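Local structure of effector protein MavE (Legionella pneumophila subsp. pneumophila, 6PIR) at residues L15-T20 / A74-K79. The protein acts as a virulence effector indispensable for endoplasmic reticulum-mediated remodelling of the Legionella-containing vacuole and for evasion of lysosomes. Numbering follows the deposited sequence. Where two conformers were deposited one is given.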
loop_
_atom_site.group_PDB
_atom_site.type_symbol
_atom_site.label_atom_id
_atom_site.label_comp_id
_atom_site.label_asym_id
_atom_site.label_seq_id
_atom_site.Cartn_x
_atom_site.Cartn_y
_atom_site.Cartn_z
ATOM N N LEU A 15 2.259 4.515 -0.661
ATOM C CA LEU A 15 2.727 4.212 -1.995
ATOM C C LEU A 15 4.236 4.274 -2.088
ATOM O O LEU A 15 4.841 3.424 -2.743
ATOM C CB LEU A 15 2.083 5.166 -3.000
ATOM C CG LEU A 15 0.585 4.987 -3.083
ATOM C CD1 LEU A 15 0.058 5.960 -4.148
ATOM C CD2 LEU A 15 0.192 3.559 -3.359
ATOM N N MET A 16 4.865 5.240 -1.415
ATOM C CA MET A 16 6.325 5.263 -1.405
ATOM C C MET A 16 6.897 3.966 -0.829
ATOM O O MET A 16 7.808 3.361 -1.414
ATOM C CB MET A 16 6.818 6.482 -0.635
ATOM C CG MET A 16 8.131 6.250 0.111
ATOM S SD MET A 16 8.203 7.482 1.376
ATOM C CE MET A 16 7.467 6.587 2.714
ATOM N N PHE A 17 6.374 3.511 0.319
ATOM C CA PHE A 17 6.884 2.264 0.881
ATOM C C PHE A 17 6.551 1.066 -0.001
ATOM O O PHE A 17 7.366 0.149 -0.121
ATOM C CB PHE A 17 6.349 2.017 2.271
ATOM C CG PHE A 17 7.060 2.779 3.338
ATOM C CD1 PHE A 17 8.439 2.636 3.516
ATOM C CD2 PHE A 17 6.368 3.647 4.142
ATOM C CE1 PHE A 17 9.093 3.340 4.504
ATOM C CE2 PHE A 17 7.026 4.327 5.164
ATOM C CZ PHE A 17 8.401 4.168 5.325
ATOM N N LEU A 18 5.343 1.036 -0.585
ATOM C CA LEU A 18 4.977 -0.026 -1.518
ATOM C C LEU A 18 5.984 -0.118 -2.654
ATOM O O LEU A 18 6.471 -1.205 -2.998
ATOM C CB LEU A 18 3.567 0.229 -2.084
ATOM C CG LEU A 18 3.094 -0.783 -3.146
ATOM C CD1 LEU A 18 2.986 -2.223 -2.635
ATOM C CD2 LEU A 18 1.721 -0.307 -3.765
ATOM N N GLU A 19 6.294 1.017 -3.280
ATOM C CA GLU A 19 7.234 1.009 -4.400
ATOM C C GLU A 19 8.623 0.577 -3.945
ATOM O O GLU A 19 9.323 -0.141 -4.668
ATOM C CB GLU A 19 7.314 2.394 -5.050
ATOM C CG GLU A 19 6.078 2.815 -5.810
ATOM C CD GLU A 19 6.033 4.344 -5.991
ATOM O OE1 GLU A 19 7.090 4.901 -6.342
ATOM O OE2 GLU A 19 4.981 4.972 -5.685
ATOM N N THR A 20 9.051 1.050 -2.770
ATOM C CA THR A 20 10.356 0.682 -2.224
ATOM C C THR A 20 10.449 -0.834 -2.002
ATOM O O THR A 20 11.402 -1.493 -2.450
ATOM C CB THR A 20 10.582 1.472 -0.926
ATOM O OG1 THR A 20 10.585 2.892 -1.192
ATOM C CG2 THR A 20 11.908 1.111 -0.237
ATOM N N ALA A 74 1.891 -0.679 8.036
ATOM C CA ALA A 74 2.600 -0.736 9.308
ATOM C C ALA A 74 3.616 0.392 9.425
ATOM O O ALA A 74 3.669 1.088 10.450
ATOM C CB ALA A 74 3.304 -2.098 9.431
ATOM N N LEU A 75 4.439 0.580 8.378
ATOM C CA LEU A 75 5.514 1.562 8.433
ATOM C C LEU A 75 4.973 2.990 8.487
ATOM O O LEU A 75 5.449 3.822 9.275
ATOM C CB LEU A 75 6.433 1.389 7.226
ATOM C CG LEU A 75 7.310 0.108 7.236
ATOM C CD1 LEU A 75 7.909 -0.112 5.872
ATOM C CD2 LEU A 75 8.395 0.228 8.282
ATOM N N VAL A 76 3.962 3.288 7.680
ATOM C CA VAL A 76 3.366 4.618 7.765
ATOM C C VAL A 76 2.678 4.812 9.107
ATOM O O VAL A 76 2.861 5.840 9.764
ATOM C CB VAL A 76 2.394 4.855 6.591
ATOM C CG1 VAL A 76 1.627 6.169 6.789
ATOM C CG2 VAL A 76 3.171 4.886 5.264
ATOM N N SER A 77 1.905 3.823 9.555
ATOM C CA SER A 77 1.124 3.990 10.767
ATOM C C SER A 77 2.010 4.172 11.988
ATOM O O SER A 77 1.617 4.861 12.929
ATOM C CB SER A 77 0.195 2.795 10.992
ATOM O OG SER A 77 -0.761 2.634 9.966
ATOM N N GLU A 78 3.201 3.558 12.019
ATOM C CA GLU A 78 3.986 3.705 13.241
ATOM C C GLU A 78 4.639 5.080 13.393
ATOM O O GLU A 78 5.217 5.343 14.449
ATOM C CB GLU A 78 5.035 2.593 13.347
ATOM C CG GLU A 78 6.131 2.692 12.367
ATOM C CD GLU A 78 7.011 1.463 12.413
ATOM O OE1 GLU A 78 8.096 1.500 11.784
ATOM O OE2 GLU A 78 6.577 0.458 13.021
ATOM N N LYS A 79 4.560 5.957 12.385
ATOM C CA LYS A 79 5.060 7.323 12.533
ATOM C C LYS A 79 4.225 8.165 13.510
ATOM O O LYS A 79 4.733 9.159 14.033
ATOM C CB LYS A 79 5.120 8.007 11.160
ATOM C CG LYS A 79 5.607 9.455 11.148
ATOM C CD LYS A 79 5.669 9.975 9.739
ATOM C CE LYS A 79 6.054 11.457 9.660
ATOM N NZ LYS A 79 6.164 11.879 8.224
#
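The Phe17 ring has Leu75 on one face and Val76 at its edge. Leu75 CB is 3.8 Å from the ring centroid and 17° off the ring normal, which qualifies as a CH-pi contact; its nearest ring atom is Phe17 CE2, at 3.6 Å. The same leucine extends across this face, its CD1 lying 3.7 Å from Phe17 CD1, so that one side chain spans the ring from the CE2 side to the CD1 side. Val76 approaches differently: its CG2 lies in the plane of the ring, 3.6 Å from Phe17 CD2, and therefore meets the rim. In one of its two conformers Met16 brings its methyl CE to the opposite face, displaced toward the rim; this half of the sandwich is therefore less certain.

Backbone direction and first torsions together place these groups. Phe17 CG stands anti to its own carbonyl carbon (chi1 -80°), on a CB that already points toward helix 59-77, and the ring projects between the two backbones, whose nearest CA atoms, Phe17 CA and Leu75 CA, are 7.7 Å apart. In Val76, CG2 is likewise anti to the carbonyl carbon, which presents that branch to the ring edge.

The contact joins helix 5-21 to the C-terminal part of helix 59-77 within the helical part of MavE that precedes its C-terminal transmembrane helix. Leu75 also touches Phe35 and Thr36 of helix 26-36, while Val76 also packs on Phe10, Asn13 and Ser14, earlier on helix 5-21. With 160 Å² buried and carbon atoms alone meeting across it, the contact is held by the burial of apolar surface, by dispersion and by the CH-pi contact, with no polar pairing between the segments to set their register.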